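Local coordinates for protein putative transcriptional regulator (Shigella flexneri 2a str. 2457T, PDB 3C8G) that probably acts as a homodimeric fumarase of the MtlR/FumE family, adding water to fumarate to form malate, at residues B[89-100]-B[114-124]. Numbering follows the deposited sequence.
Sequences ADITHFSQYWHY and ITWDFISNVNS
F118 reaches from helix 113-120 into a place bounded by H93, F94 and Y97 of helix 85-103. Its CB lies near CD1 and CE1 of Y97, and CG comes 3.5 Å from Y97 CD1, which sits over the centre of one F118 face. The two ring planes are inclined at 40° and the rings meet obliquely. Along one side of the F118 ring, CD1 and CE1 pass Y97 CD1; along the other, CD2 touches Y97 CB, and CE2 goes on to lie 3.4 Å from H93 O, which meets the ring at its edge, where the slightly positive C-H rim suits a carbonyl oxygen. At the tip, CZ stands 3.8 Å from F94 CD1 and over the middle of the F94 ring, making a T-shaped pair with planes at 77°. CG anti to the backbone N (chi1 158°) sends the ring across to its partners, while V122 CG2 lies over the opposite face, toward its rim. This aromatic cluster fills the middle of a helical hairpin, two successive helices running nearly antiparallel, whose segment axes come within 10.8 Å at their closest. M26 touches both F94 and Y97 from outside the pair.

Toward the start of segment 89-100 the contact turns polar. V122 holds the N-cap position of helix 123-126, but valine has no side-chain acceptor for the first N-H groups; D90 supplies one from the other helix. Its OD1 accepts a nearly straight bond from N123 N at 2.9 Å. A more bent one comes from N123 ND2, also 2.9 Å from D90 OD1, the two donors arriving from opposite faces of the carboxylate plane. OD2 uses its syn lone pair for S124 N at 3.1 Å, with S124 OG adding a weak bond. An aspartate suits this buried place because the helix start and its N-H groups would probably stabilise the negative charge.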
ATOM      1  N   ALA B  89      -1.310   8.365  16.174  1.00 58.49           N
ATOM      2  CA  ALA B  89      -0.536   8.022  17.377  1.00 58.12           C
ATOM      3  C   ALA B  89      -1.254   6.934  18.195  1.00 58.30           C
ATOM      4  O   ALA B  89      -0.674   5.901  18.541  1.00 58.23           O
ATOM      5  CB  ALA B  89      -0.282   9.263  18.228  1.00 57.03           C
ATOM      6  N   ASP B  90      -2.530   7.147  18.457  1.00 58.64           N
ATOM      7  CA  ASP B  90      -3.237   6.247  19.337  1.00 60.20           C
ATOM      8  C   ASP B  90      -3.247   4.828  18.769  1.00 60.49           C
ATOM      9  O   ASP B  90      -2.859   3.869  19.459  1.00 60.74           O
ATOM     10  CB  ASP B  90      -4.664   6.738  19.624  1.00 60.25           C
ATOM     11  CG  ASP B  90      -4.719   7.872  20.652  1.00 62.02           C
ATOM     12  OD1 ASP B  90      -3.637   8.445  21.010  1.00 59.84           O
ATOM     13  OD2 ASP B  90      -5.870   8.191  21.086  1.00 64.24           O
ATOM     14  N   ILE B  91      -3.674   4.702  17.511  1.00 61.02           N
ATOM     15  CA  ILE B  91      -3.894   3.378  16.936  1.00 61.31           C
ATOM     16  C   ILE B  91      -2.561   2.697  16.746  1.00 61.92           C
ATOM     17  O   ILE B  91      -2.416   1.520  17.018  1.00 61.76           O
ATOM     18  CB  ILE B  91      -4.639   3.431  15.615  1.00 60.94           C
ATOM     19  CG1 ILE B  91      -5.967   4.161  15.801  1.00 58.35           C
ATOM     20  CG2 ILE B  91      -4.865   2.025  15.132  1.00 60.35           C
ATOM     21  CD1 ILE B  91      -6.821   4.243  14.553  1.00 56.26           C
ATOM     22  N   THR B  92      -1.572   3.461  16.312  1.00 62.94           N
ATOM     23  CA  THR B  92      -0.198   2.979  16.303  1.00 63.77           C
ATOM     24  C   THR B  92       0.186   2.437  17.686  1.00 63.55           C
ATOM     25  O   THR B  92       0.664   1.316  17.796  1.00 63.74           O
ATOM     26  CB  THR B  92       0.752   4.086  15.825  1.00 63.86           C
ATOM     27  OG1 THR B  92       0.414   4.378  14.472  1.00 66.16           O
ATOM     28  CG2 THR B  92       2.209   3.637  15.856  1.00 64.39           C
ATOM     29  N   HIS B  93      -0.079   3.197  18.743  1.00 63.57           N
ATOM     30  CA  HIS B  93       0.255   2.707  20.075  1.00 63.51           C
ATOM     31  C   HIS B  93      -0.445   1.399  20.399  1.00 62.80           C
ATOM     32  O   HIS B  93       0.180   0.494  20.932  1.00 62.20           O
ATOM     33  CB  HIS B  93       0.028   3.759  21.157  1.00 63.83           C
ATOM     34  CG  HIS B  93       1.044   4.865  21.142  1.00 66.77           C
ATOM     35  ND1 HIS B  93       2.376   4.655  20.843  1.00 69.25           N
ATOM     36  CD2 HIS B  93       0.924   6.193  21.393  1.00 67.45           C
ATOM     37  CE1 HIS B  93       3.030   5.800  20.912  1.00 69.03           C
ATOM     38  NE2 HIS B  93       2.175   6.744  21.261  1.00 68.76           N
ATOM     39  N   PHE B  94      -1.724   1.279  20.067  1.00 62.56           N
ATOM     40  CA  PHE B  94      -2.426   0.002  20.313  1.00 62.73           C
ATOM     41  C   PHE B  94      -1.771  -1.114  19.522  1.00 62.96           C
ATOM     42  O   PHE B  94      -1.785  -2.256  19.952  1.00 62.84           O
ATOM     43  CB  PHE B  94      -3.917   0.063  19.939  1.00 62.30           C
ATOM     44  CG  PHE B  94      -4.825   0.416  21.086  1.00 62.21           C
ATOM     45  CD1 PHE B  94      -4.995   1.752  21.480  1.00 61.90           C
ATOM     46  CD2 PHE B  94      -5.529  -0.566  21.749  1.00 61.56           C
ATOM     47  CE1 PHE B  94      -5.802   2.093  22.506  1.00 59.60           C
ATOM     48  CE2 PHE B  94      -6.386  -0.229  22.794  1.00 61.90           C
ATOM     49  CZ  PHE B  94      -6.520   1.101  23.170  1.00 61.98           C
ATOM     50  N   SER B  95      -1.185  -0.785  18.370  1.00 63.59           N
ATOM     51  CA  SER B  95      -0.613  -1.832  17.517  1.00 64.22           C
ATOM     52  C   SER B  95       0.762  -2.233  18.030  1.00 63.75           C
ATOM     53  O   SER B  95       1.086  -3.427  18.150  1.00 64.33           O
ATOM     54  CB  SER B  95      -0.546  -1.403  16.051  1.00 64.17           C
ATOM     55  OG  SER B  95      -0.198  -2.519  15.243  1.00 66.89           O
ATOM     56  N   GLN B  96       1.566  -1.240  18.352  1.00 63.19           N
ATOM     57  CA  GLN B  96       2.856  -1.505  18.951  1.00 63.31           C
ATOM     58  C   GLN B  96       2.774  -2.343  20.234  1.00 62.96           C
ATOM     59  O   GLN B  96       3.557  -3.282  20.407  1.00 63.38           O
ATOM     60  CB  GLN B  96       3.568  -0.199  19.215  1.00 63.81           C
ATOM     61  CG  GLN B  96       3.669   0.689  17.977  1.00 63.96           C
ATOM     62  CD  GLN B  96       4.525   1.902  18.252  1.00 65.55           C
ATOM     63  OE1 GLN B  96       4.456   2.488  19.343  1.00 65.74           O
ATOM     64  NE2 GLN B  96       5.360   2.279  17.279  1.00 64.23           N
ATOM     65  N   TYR B  97       1.810  -2.037  21.101  1.00 62.22           N
ATOM     66  CA  TYR B  97       1.585  -2.809  22.331  1.00 61.77           C
ATOM     67  C   TYR B  97       1.045  -4.246  22.119  1.00 61.45           C
ATOM     68  O   TYR B  97       1.455  -5.173  22.831  1.00 61.37           O
ATOM     69  CB  TYR B  97       0.714  -2.014  23.317  1.00 61.59           C
ATOM     70  CG  TYR B  97       0.795  -2.490  24.757  1.00 61.29           C
ATOM     71  CD1 TYR B  97      -0.262  -2.266  25.644  1.00 62.29           C
ATOM     72  CD2 TYR B  97       1.913  -3.180  25.229  1.00 60.19           C
ATOM     73  CE1 TYR B  97      -0.207  -2.714  26.961  1.00 62.44           C
ATOM     74  CE2 TYR B  97       1.991  -3.613  26.541  1.00 61.51           C
ATOM     75  CZ  TYR B  97       0.927  -3.382  27.415  1.00 62.02           C
ATOM     76  OH  TYR B  97       0.999  -3.814  28.733  1.00 59.65           O
ATOM     77  N   TRP B  98       0.141  -4.443  21.159  1.00 61.22           N
ATOM     78  CA  TRP B  98      -0.311  -5.808  20.837  1.00 60.91           C
ATOM     79  C   TRP B  98       0.881  -6.633  20.352  1.00 61.04           C
ATOM     80  O   TRP B  98       1.060  -7.789  20.762  1.00 61.09           O
ATOM     81  CB  TRP B  98      -1.476  -5.838  19.828  1.00 60.43           C
ATOM     82  CG  TRP B  98      -1.627  -7.194  19.160  1.00 60.77           C
ATOM     83  CD1 TRP B  98      -1.455  -7.474  17.836  1.00 60.22           C
ATOM     84  CD2 TRP B  98      -1.934  -8.456  19.800  1.00 59.84           C
ATOM     85  NE1 TRP B  98      -1.629  -8.822  17.602  1.00 61.04           N
ATOM     86  CE2 TRP B  98      -1.925  -9.452  18.784  1.00 60.39           C
ATOM     87  CE3 TRP B  98      -2.225  -8.838  21.120  1.00 58.65           C
ATOM     88  CZ2 TRP B  98      -2.200 -10.804  19.045  1.00 59.36           C
ATOM     89  CZ3 TRP B  98      -2.494 -10.197  21.390  1.00 60.20           C
ATOM     90  CH2 TRP B  98      -2.476 -11.161  20.353  1.00 61.04           C
ATOM     91  N   HIS B  99       1.709  -6.019  19.508  1.00 60.87           N
ATOM     92  CA  HIS B  99       2.913  -6.666  18.981  1.00 60.96           C
ATOM     93  C   HIS B  99       3.843  -7.082  20.106  1.00 60.59           C
ATOM     94  O   HIS B  99       4.319  -8.217  20.132  1.00 60.44           O
ATOM     95  CB  HIS B  99       3.682  -5.701  18.104  1.00 61.33           C
ATOM     96  CG  HIS B  99       3.199  -5.627  16.696  1.00 64.16           C
ATOM     97  ND1 HIS B  99       3.246  -6.706  15.835  1.00 66.22           N
ATOM     98  CD2 HIS B  99       2.717  -4.586  15.978  1.00 65.04           C
ATOM     99  CE1 HIS B  99       2.798  -6.332  14.650  1.00 66.42           C
ATOM    100  NE2 HIS B  99       2.464  -5.053  14.713  1.00 67.43           N
ATOM    101  N   TYR B 100       4.134  -6.148  21.010  1.00 59.73           N
ATOM    102  CA  TYR B 100       4.880  -6.472  22.202  1.00 59.44           C
ATOM    103  C   TYR B 100       4.234  -7.631  22.993  1.00 59.42           C
ATOM    104  O   TYR B 100       4.930  -8.543  23.423  1.00 60.09           O
ATOM    105  CB  TYR B 100       5.012  -5.240  23.095  1.00 59.96           C
ATOM    106  CG  TYR B 100       5.834  -5.524  24.318  1.00 59.84           C
ATOM    107  CD1 TYR B 100       5.250  -6.072  25.473  1.00 59.85           C
ATOM    108  CD2 TYR B 100       7.201  -5.275  24.320  1.00 58.85           C
ATOM    109  CE1 TYR B 100       6.019  -6.363  26.597  1.00 59.79           C
ATOM    110  CE2 TYR B 100       7.983  -5.562  25.432  1.00 59.73           C
ATOM    111  CZ  TYR B 100       7.385  -6.109  26.560  1.00 60.98           C
ATOM    112  OH  TYR B 100       8.174  -6.378  27.655  1.00 63.52           O
ATOM    113  N   ILE B 114       3.810  -1.191  33.061  1.00 59.29           N
ATOM    114  CA  ILE B 114       3.980  -1.086  31.618  1.00 58.69           C
ATOM    115  C   ILE B 114       2.668  -0.676  30.944  1.00 58.00           C
ATOM    116  O   ILE B 114       2.686   0.135  30.032  1.00 57.79           O
ATOM    117  CB  ILE B 114       4.641  -2.347  31.035  1.00 58.58           C
ATOM    118  CG1 ILE B 114       4.753  -2.269  29.526  1.00 60.18           C
ATOM    119  CG2 ILE B 114       3.862  -3.623  31.479  1.00 61.88           C
ATOM    120  CD1 ILE B 114       5.840  -3.152  28.958  1.00 63.90           C
ATOM    121  N   THR B 115       1.525  -1.190  31.399  1.00 57.56           N
ATOM    122  CA  THR B 115       0.284  -0.846  30.711  1.00 58.08           C
ATOM    123  C   THR B 115      -0.216   0.564  31.121  1.00 58.78           C
ATOM    124  O   THR B 115      -0.906   1.273  30.349  1.00 59.09           O
ATOM    125  CB  THR B 115      -0.829  -1.946  30.791  1.00 57.73           C
ATOM    126  OG1 THR B 115      -1.938  -1.455  31.536  1.00 57.83           O
ATOM    127  CG2 THR B 115      -0.331  -3.227  31.401  1.00 57.08           C
ATOM    128  N   TRP B 116       0.174   0.987  32.318  1.00 59.22           N
ATOM    129  CA  TRP B 116      -0.091   2.348  32.745  1.00 59.52           C
ATOM    130  C   TRP B 116       0.734   3.279  31.835  1.00 60.10           C
ATOM    131  O   TRP B 116       0.218   4.273  31.314  1.00 60.36           O
ATOM    132  CB  TRP B 116       0.207   2.565  34.251  1.00 59.07           C
ATOM    133  CG  TRP B 116       0.158   4.021  34.597  1.00 58.74           C
ATOM    134  CD1 TRP B 116       1.226   4.892  34.706  1.00 57.79           C
ATOM    135  CD2 TRP B 116      -1.018   4.809  34.772  1.00 57.99           C
ATOM    136  NE1 TRP B 116       0.774   6.157  34.967  1.00 57.20           N
ATOM    137  CE2 TRP B 116      -0.598   6.138  35.017  1.00 58.06           C
ATOM    138  CE3 TRP B 116      -2.392   4.519  34.761  1.00 57.21           C
ATOM    139  CZ2 TRP B 116      -1.509   7.176  35.252  1.00 58.39           C
ATOM    140  CZ3 TRP B 116      -3.295   5.547  34.979  1.00 57.84           C
ATOM    141  CH2 TRP B 116      -2.849   6.861  35.226  1.00 58.36           C
ATOM    142  N   ASP B 117       1.998   2.942  31.614  1.00 60.81           N
ATOM    143  CA  ASP B 117       2.817   3.734  30.676  1.00 61.80           C
ATOM    144  C   ASP B 117       2.154   3.853  29.324  1.00 61.64           C
ATOM    145  O   ASP B 117       2.151   4.936  28.711  1.00 62.47           O
ATOM    146  CB  ASP B 117       4.211   3.157  30.519  1.00 61.51           C
ATOM    147  CG  ASP B 117       5.077   3.425  31.729  1.00 66.04           C
ATOM    148  OD1 ASP B 117       4.619   4.116  32.689  1.00 70.97           O
ATOM    149  OD2 ASP B 117       6.232   2.946  31.726  1.00 70.50           O
ATOM    150  N   PHE B 118       1.560   2.753  28.875  1.00 60.79           N
ATOM    151  CA  PHE B 118       0.903   2.759  27.599  1.00 60.08           C
ATOM    152  C   PHE B 118      -0.316   3.674  27.668  1.00 60.35           C
ATOM    153  O   PHE B 118      -0.482   4.531  26.777  1.00 59.91           O
ATOM    154  CB  PHE B 118       0.582   1.331  27.184  1.00 60.19           C
ATOM    155  CG  PHE B 118      -0.514   1.202  26.179  1.00 59.45           C
ATOM    156  CD1 PHE B 118      -1.787   0.846  26.582  1.00 57.94           C
ATOM    157  CD2 PHE B 118      -0.255   1.363  24.823  1.00 59.98           C
ATOM    158  CE1 PHE B 118      -2.805   0.682  25.652  1.00 60.23           C
ATOM    159  CE2 PHE B 118      -1.256   1.212  23.873  1.00 59.66           C
ATOM    160  CZ  PHE B 118      -2.542   0.885  24.289  1.00 61.88           C
ATOM    161  N   ILE B 119      -1.140   3.555  28.724  1.00 60.03           N
ATOM    162  CA  ILE B 119      -2.349   4.375  28.742  1.00 60.35           C
ATOM    163  C   ILE B 119      -2.111   5.877  28.936  1.00 61.29           C
ATOM    164  O   ILE B 119      -2.958   6.670  28.578  1.00 61.27           O
ATOM    165  CB  ILE B 119      -3.422   3.880  29.679  1.00 60.90           C
ATOM    166  CG1 ILE B 119      -3.061   4.174  31.125  1.00 60.01           C
ATOM    167  CG2 ILE B 119      -3.799   2.379  29.363  1.00 60.46           C
ATOM    168  CD1 ILE B 119      -3.968   3.465  32.084  1.00 61.61           C
ATOM    169  N   SER B 120      -0.942   6.251  29.452  1.00 61.90           N
ATOM    170  CA  SER B 120      -0.540   7.657  29.579  1.00 63.09           C
ATOM    171  C   SER B 120      -0.231   8.326  28.237  1.00 62.72           C
ATOM    172  O   SER B 120      -0.274   9.540  28.127  1.00 62.94           O
ATOM    173  CB  SER B 120       0.677   7.778  30.496  1.00 63.17           C
ATOM    174  OG  SER B 120       0.548   6.841  31.552  1.00 65.79           O
ATOM    175  N   ASN B 121       0.063   7.536  27.220  1.00 62.28           N
ATOM    176  CA  ASN B 121       0.279   8.076  25.884  1.00 61.96           C
ATOM    177  C   ASN B 121      -0.844   7.777  24.899  1.00 60.83           C
ATOM    178  O   ASN B 121      -0.621   7.860  23.691  1.00 59.43           O
ATOM    179  CB  ASN B 121       1.573   7.514  25.322  1.00 62.90           C
ATOM    180  CG  ASN B 121       2.761   7.937  26.123  1.00 65.70           C
ATOM    181  OD1 ASN B 121       2.895   9.113  26.484  1.00 67.61           O
ATOM    182  ND2 ASN B 121       3.623   6.979  26.447  1.00 69.94           N
ATOM    183  N   VAL B 122      -2.025   7.399  25.411  1.00 59.43           N
ATOM    184  CA  VAL B 122      -3.215   7.271  24.575  1.00 57.95           C
ATOM    185  C   VAL B 122      -4.003   8.553  24.770  1.00 57.34           C
ATOM    186  O   VAL B 122      -4.471   8.833  25.897  1.00 57.33           O
ATOM    187  CB  VAL B 122      -4.050   6.036  24.966  1.00 58.49           C
ATOM    188  CG1 VAL B 122      -5.470   6.062  24.333  1.00 58.25           C
ATOM    189  CG2 VAL B 122      -3.303   4.721  24.658  1.00 57.30           C
ATOM    190  N   ASN B 123      -4.129   9.335  23.697  1.00 56.35           N
ATOM    191  CA  ASN B 123      -4.693  10.693  23.753  1.00 56.51           C
ATOM    192  C   ASN B 123      -6.185  10.694  24.049  1.00 56.71           C
ATOM    193  O   ASN B 123      -6.705  11.611  24.686  1.00 56.66           O
ATOM    194  CB  ASN B 123      -4.506  11.431  22.432  1.00 56.77           C
ATOM    195  CG  ASN B 123      -3.084  11.818  22.170  1.00 57.04           C
ATOM    196  OD1 ASN B 123      -2.558  12.746  22.774  1.00 59.50           O
ATOM    197  ND2 ASN B 123      -2.458  11.136  21.234  1.00 57.44           N
ATOM    198  N   SER B 124      -6.884   9.679  23.559  1.00 56.53           N
ATOM    199  CA  SER B 124      -8.319   9.598  23.802  1.00 56.53           C
ATOM    200  C   SER B 124      -8.608   9.279  25.264  1.00 56.14           C
ATOM    201  O   SER B 124      -9.695   9.545  25.759  1.00 56.82           O
ATOM    202  CB  SER B 124      -8.997   8.612  22.855  1.00 56.00           C
ATOM    203  OG  SER B 124      -8.458   7.320  23.010  1.00 57.55           O
TER